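Matching sites in endoglucanase, glycoside hydrolase family 5 protein from Cytophaga hutchinsonii, a protein that probably hydrolyses internal beta-1,4-glucosidic linkages of cellulose, as an endoglucanase of glycoside hydrolase family 5 (PDB 5IHS (chain A, 1.10 Å), residues Ile191-Arg196 and Gln213-Thr218), and in its relative endoglucanase E-5 from Thermobifida fusca (PDB 2CKS (chain B, 1.60 Å), residues Ile168-Arg173 and Ser197-Ala202). Structure 2 is superposed on structure 1 by the backbone atoms of these residues (RMSD 0.42 Å); each is numbered along its deposited sequence.

Structure 1 (5IHS).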
loop_
_atom_site.group_PDB
_atom_site.type_symbol
_atom_site.label_atom_id
_atom_site.label_comp_id
_atom_site.label_asym_id
_atom_site.label_seq_id
_atom_site.Cartn_x
_atom_site.Cartn_y
_atom_site.Cartn_z
ATOM N N ILE A 191 2.533 2.888 10.619
ATOM C CA ILE A 191 1.302 2.119 10.559
ATOM C C ILE A 191 0.260 2.969 9.840
ATOM O O ILE A 191 0.024 4.120 10.226
ATOM C CB ILE A 191 0.819 1.726 11.968
ATOM C CG1 ILE A 191 1.897 0.933 12.719
ATOM C CG2 ILE A 191 -0.474 0.947 11.873
ATOM C CD1 ILE A 191 1.608 0.772 14.207
ATOM N N VAL A 192 -0.355 2.394 8.800
ATOM C CA VAL A 192 -1.342 3.077 7.966
ATOM C C VAL A 192 -2.706 2.474 8.272
ATOM O O VAL A 192 -2.862 1.246 8.256
ATOM C CB VAL A 192 -1.026 2.939 6.464
ATOM C CG1 VAL A 192 -1.974 3.800 5.647
ATOM C CG2 VAL A 192 0.444 3.267 6.152
ATOM N N VAL A 193 -3.697 3.334 8.525
ATOM C CA VAL A 193 -5.021 2.925 8.979
ATOM C C VAL A 193 -6.084 3.308 7.952
ATOM O O VAL A 193 -6.210 4.484 7.582
ATOM C CB VAL A 193 -5.355 3.550 10.346
ATOM C CG1 VAL A 193 -6.734 3.084 10.816
ATOM C CG2 VAL A 193 -4.280 3.228 11.379
ATOM N N GLY A 194 -6.881 2.308 7.544
ATOM C CA GLY A 194 -7.943 2.519 6.585
ATOM C C GLY A 194 -9.074 3.376 7.113
ATOM O O GLY A 194 -9.229 3.589 8.313
ATOM N N THR A 195 -9.875 3.877 6.170
ATOM C CA THR A 195 -10.932 4.831 6.470
ATOM C C THR A 195 -12.264 4.368 5.860
ATOM O O THR A 195 -12.327 3.440 5.039
ATOM C CB THR A 195 -10.502 6.262 6.046
ATOM O OG1 THR A 195 -10.225 6.317 4.642
ATOM C CG2 THR A 195 -9.276 6.734 6.850
ATOM N N ARG A 196 -13.354 4.998 6.304
ATOM C CA ARG A 196 -14.681 4.552 5.898
ATOM C C ARG A 196 -14.879 4.700 4.385
ATOM O O ARG A 196 -14.267 5.550 3.720
ATOM C CB ARG A 196 -15.757 5.324 6.681
ATOM C CG ARG A 196 -17.182 4.795 6.495
ATOM C CD ARG A 196 -18.143 5.367 7.495
ATOM N NE ARG A 196 -18.481 6.764 7.272
ATOM C CZ ARG A 196 -19.475 7.193 6.503
ATOM N NH1 ARG A 196 -20.227 6.341 5.812
ATOM N NH2 ARG A 196 -19.729 8.495 6.425
ATOM N N GLN A 213 2.355 8.050 17.701
ATOM C CA GLN A 213 3.459 8.344 16.803
ATOM C C GLN A 213 3.387 7.537 15.506
ATOM O O GLN A 213 3.077 6.347 15.516
ATOM C CB GLN A 213 4.753 8.004 17.539
ATOM C CG GLN A 213 6.023 8.355 16.806
ATOM C CD GLN A 213 6.280 9.850 16.763
ATOM O OE1 GLN A 213 5.963 10.573 17.714
ATOM N NE2 GLN A 213 6.859 10.321 15.656
ATOM N N ASN A 214 3.723 8.194 14.386
ATOM C CA ASN A 214 3.984 7.533 13.102
ATOM C C ASN A 214 2.787 6.735 12.583
ATOM O O ASN A 214 2.928 5.611 12.093
ATOM C CB ASN A 214 5.264 6.704 13.169
ATOM C CG ASN A 214 6.474 7.565 13.409
ATOM O OD1 ASN A 214 6.402 8.792 13.321
ATOM N ND2 ASN A 214 7.590 6.936 13.722
ATOM N N ILE A 215 1.609 7.372 12.633
ATOM C CA ILE A 215 0.371 6.857 12.051
ATOM C C ILE A 215 0.025 7.680 10.812
ATOM O O ILE A 215 0.097 8.918 10.830
ATOM C CB ILE A 215 -0.794 6.905 13.062
ATOM C CG1 ILE A 215 -0.424 6.242 14.389
ATOM C CG2 ILE A 215 -2.058 6.274 12.463
ATOM C CD1 ILE A 215 -0.009 4.788 14.285
ATOM N N MET A 216 -0.352 6.990 9.740
ATOM C CA MET A 216 -0.890 7.603 8.536
ATOM C C MET A 216 -2.250 6.991 8.237
ATOM O O MET A 216 -2.636 5.973 8.818
ATOM C CB MET A 216 0.057 7.393 7.346
ATOM C CG MET A 216 1.469 7.900 7.597
ATOM S SD MET A 216 2.608 7.637 6.225
ATOM C CE MET A 216 2.205 9.031 5.187
ATOM N N TYR A 217 -2.964 7.598 7.288
ATOM C CA TYR A 217 -4.335 7.213 6.974
ATOM C C TYR A 217 -4.474 6.929 5.488
ATOM O O TYR A 217 -3.911 7.634 4.644
ATOM C CB TYR A 217 -5.322 8.301 7.450
ATOM C CG TYR A 217 -5.132 8.565 8.928
ATOM C CD1 TYR A 217 -4.181 9.464 9.358
ATOM C CD2 TYR A 217 -5.845 7.865 9.888
ATOM C CE1 TYR A 217 -3.947 9.674 10.706
ATOM C CE2 TYR A 217 -5.633 8.074 11.238
ATOM C CZ TYR A 217 -4.678 8.978 11.644
ATOM O OH TYR A 217 -4.463 9.177 12.990
ATOM N N THR A 218 -5.226 5.881 5.180
ATOM C CA THR A 218 -5.349 5.396 3.816
ATOM C C THR A 218 -6.307 6.227 2.979
ATOM O O THR A 218 -7.431 6.507 3.401
ATOM C CB THR A 218 -5.883 3.968 3.843
ATOM O OG1 THR A 218 -5.112 3.227 4.787
ATOM C CG2 THR A 218 -5.809 3.324 2.470
#
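Val-192 and Thr-218 meet on the inward face of two neighbouring parallel strands, 191-193 and 215-221, of the eight-stranded TIM barrel. Their side chains cross at about a right angle, with CG1 of Val-192 3.3 Å from OG1 of Thr-218. The threonine torsion (chi1 -49°) sets this hydroxyl beside its own backbone N, where OG1 also lies 3.3 Å from Val-193 O. On the same face CG2 of Val-192 stands 4.3 Å from CB of Met-216, and Phe-245 and Thr-247 of strand 244-249 border the group. The other face is packed against helix 167-185: CG2 of Val-193 touches CG2 of Ile-215 at 3.9 Å. Backbone bonds tie the strands, among them Thr-218 N to Val-193 O (2.9 Å). Beyond them the hydroxyl of Thr-195 donates to Thr-218 O (OG1 to O 3.1 Å, C=O...O angle 163°). Against this buried ladder, the opposite end, at Gln-213, lies at the protein surface and makes no contact across the pair.

Structure 2 (2CKS).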
loop_
_atom_site.group_PDB
_atom_site.type_symbol
_atom_site.label_atom_id
_atom_site.label_comp_id
_atom_site.label_asym_id
_atom_site.label_seq_id
_atom_site.Cartn_x
_atom_site.Cartn_y
_atom_site.Cartn_z
ATOM N N ILE B 168 2.573 2.783 10.616
ATOM C CA ILE B 168 1.342 2.031 10.439
ATOM C C ILE B 168 0.347 2.894 9.674
ATOM O O ILE B 168 0.168 4.064 9.978
ATOM C CB ILE B 168 0.792 1.579 11.802
ATOM C CG1 ILE B 168 1.757 0.553 12.421
ATOM C CG2 ILE B 168 -0.603 0.998 11.657
ATOM C CD1 ILE B 168 1.543 0.301 13.898
ATOM N N ILE B 169 -0.279 2.300 8.666
ATOM C CA ILE B 169 -1.271 2.952 7.837
ATOM C C ILE B 169 -2.642 2.404 8.232
ATOM O O ILE B 169 -2.861 1.202 8.225
ATOM C CB ILE B 169 -1.010 2.692 6.336
ATOM C CG1 ILE B 169 0.379 3.200 5.938
ATOM C CG2 ILE B 169 -2.088 3.365 5.493
ATOM C CD1 ILE B 169 0.848 2.748 4.555
ATOM N N VAL B 170 -3.574 3.300 8.539
ATOM C CA VAL B 170 -4.887 2.935 9.042
ATOM C C VAL B 170 -5.945 3.235 7.985
ATOM O O VAL B 170 -6.031 4.356 7.482
ATOM C CB VAL B 170 -5.213 3.722 10.308
ATOM C CG1 VAL B 170 -6.623 3.389 10.816
ATOM C CG2 VAL B 170 -4.168 3.437 11.378
ATOM N N GLY B 171 -6.742 2.231 7.652
ATOM C CA GLY B 171 -7.825 2.380 6.698
ATOM C C GLY B 171 -8.873 3.355 7.201
ATOM O O GLY B 171 -8.956 3.611 8.390
ATOM N N THR B 172 -9.660 3.901 6.286
ATOM C CA THR B 172 -10.656 4.905 6.629
ATOM C C THR B 172 -12.051 4.501 6.162
ATOM O O THR B 172 -12.235 3.502 5.462
ATOM C CB THR B 172 -10.235 6.305 6.100
ATOM O OG1 THR B 172 -10.036 6.293 4.681
ATOM C CG2 THR B 172 -8.890 6.728 6.684
ATOM N N ARG B 173 -13.043 5.268 6.584
ATOM C CA ARG B 173 -14.436 4.931 6.306
ATOM C C ARG B 173 -14.736 4.845 4.818
ATOM O O ARG B 173 -14.193 5.599 4.022
ATOM C CB ARG B 173 -15.342 6.005 6.885
ATOM C CG ARG B 173 -15.611 5.901 8.338
ATOM C CD ARG B 173 -16.739 6.838 8.752
ATOM N NE ARG B 173 -18.058 6.343 8.357
ATOM C CZ ARG B 173 -19.156 7.095 8.246
ATOM N NH1 ARG B 173 -19.134 8.402 8.502
ATOM N NH2 ARG B 173 -20.301 6.528 7.886
ATOM N N SER B 197 1.136 7.759 17.306
ATOM C CA SER B 197 1.867 8.542 16.341
ATOM C C SER B 197 2.657 7.623 15.424
ATOM O O SER B 197 2.600 6.394 15.532
ATOM C CB SER B 197 2.749 9.542 17.057
ATOM O OG SER B 197 1.919 10.447 17.758
ATOM N N ASN B 198 3.352 8.227 14.474
ATOM C CA ASN B 198 3.908 7.503 13.364
ATOM C C ASN B 198 2.822 6.722 12.627
ATOM O O ASN B 198 3.032 5.596 12.205
ATOM C CB ASN B 198 5.047 6.608 13.849
ATOM C CG ASN B 198 6.149 6.520 12.863
ATOM O OD1 ASN B 198 6.295 7.394 12.009
ATOM N ND2 ASN B 198 6.937 5.466 12.953
ATOM N N ILE B 199 1.657 7.356 12.486
ATOM C CA ILE B 199 0.479 6.799 11.823
ATOM C C ILE B 199 0.215 7.587 10.542
ATOM O O ILE B 199 0.436 8.801 10.509
ATOM C CB ILE B 199 -0.768 6.918 12.759
ATOM C CG1 ILE B 199 -0.592 6.079 14.034
ATOM C CG2 ILE B 199 -2.063 6.540 12.033
ATOM C CD1 ILE B 199 -0.445 4.589 13.796
ATOM N N MET B 200 -0.252 6.896 9.499
ATOM C CA MET B 200 -0.802 7.525 8.304
ATOM C C MET B 200 -2.191 6.956 8.079
ATOM O O MET B 200 -2.533 5.897 8.622
ATOM C CB MET B 200 0.077 7.218 7.095
ATOM C CG MET B 200 1.540 7.498 7.327
ATOM S SD MET B 200 2.488 7.267 5.826
ATOM C CE MET B 200 2.091 8.717 4.938
ATOM N N TYR B 201 -2.984 7.661 7.293
ATOM C CA TYR B 201 -4.349 7.253 7.002
ATOM C C TYR B 201 -4.469 6.994 5.515
ATOM O O TYR B 201 -3.927 7.738 4.696
ATOM C CB TYR B 201 -5.323 8.337 7.445
ATOM C CG TYR B 201 -5.309 8.548 8.938
ATOM C CD1 TYR B 201 -4.449 9.470 9.513
ATOM C CD2 TYR B 201 -6.138 7.815 9.777
ATOM C CE1 TYR B 201 -4.435 9.668 10.880
ATOM C CE2 TYR B 201 -6.125 8.006 11.140
ATOM C CZ TYR B 201 -5.284 8.935 11.688
ATOM O OH TYR B 201 -5.276 9.118 13.057
ATOM N N ALA B 202 -5.179 5.932 5.163
ATOM C CA ALA B 202 -5.298 5.536 3.766
ATOM C C ALA B 202 -6.410 6.264 3.026
ATOM O O ALA B 202 -7.486 6.518 3.572
ATOM C CB ALA B 202 -5.506 4.049 3.678
#
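The inward face here brings Ile-169 against Ala-202: CG2 of the isoleucine lies 3.9 Å from the CB methyl, a purely apolar touch. The isoleucine torsion (chi1 -59°) sets CG1 beside the backbone N and CG2 anti to it, where CG2 meets Ala-202. That methyl is also 3.9 Å from Val-170 O. On the same face CG1 of Ile-169 stands 4.2 Å from CB of Met-200, and Phe-228 and Thr-230 of strand 227-233 border the group. The other face is packed against helix 145-162: CG2 of Val-170 touches CG2 of Ile-199 at 3.8 Å in the conformer given, one of two, so this distance is doubtful. The backbone bond from Ala-202 N to Val-170 O measures 2.9 Å, and the hydroxyl of Thr-172 donates to Ala-202 O (OG1 to O 2.8 Å, C=O...O angle 163°). This close-packed part approaches Glu-231, the probable nucleophile, about 8 Å from Ala-202 between side chains, whereas Ser-197 lies at the protein surface and touches nothing across.

How the two compare
The sharpest difference is the exchange of Thr-218(A) for Ala-202(B), which leaves OG1 and CG2 of the threonine without counterparts. The CB atoms coincide within the error, so the methyl of Ala-202(B) keeps the touch to the preceding strand: CB of Thr-218(A) is 3.8 Å from Val-193(A) O, and CB of Ala-202(B) is 3.9 Å from Val-170(B) O. What is absent is a hydroxyl and a methyl on a buried face, making this position smaller and apolar in the second protein. Its neighbour across the strands, Val-192(A), is replaced by the larger Ile-169(B). After superposition CG2 of Val-192(A) and CG1 of Ile-169(B) are 0.2 Å apart, and CG1 of Val-192(A) and CG2 of Ile-169(B) 0.5 Å apart; both branches are thus retained. The extra CD1 of Ile-169(B) extends the branch beside Met-200(B), not the one that meets Ala-202(B), so the added carbon does not take the place of the missing threonine atoms. Around the exchanges, the side chains of Ile-191(A), Val-193(A), Thr-195(A) and Met-216(A) and their counterparts stay in place, and the bond of the Thr-195(A) hydroxyl to Thr-218(A) O recurs between Thr-172(B) and Ala-202(B). At the far end, the residue is Gln-213(A) in one protein and Ser-197(B) in the other.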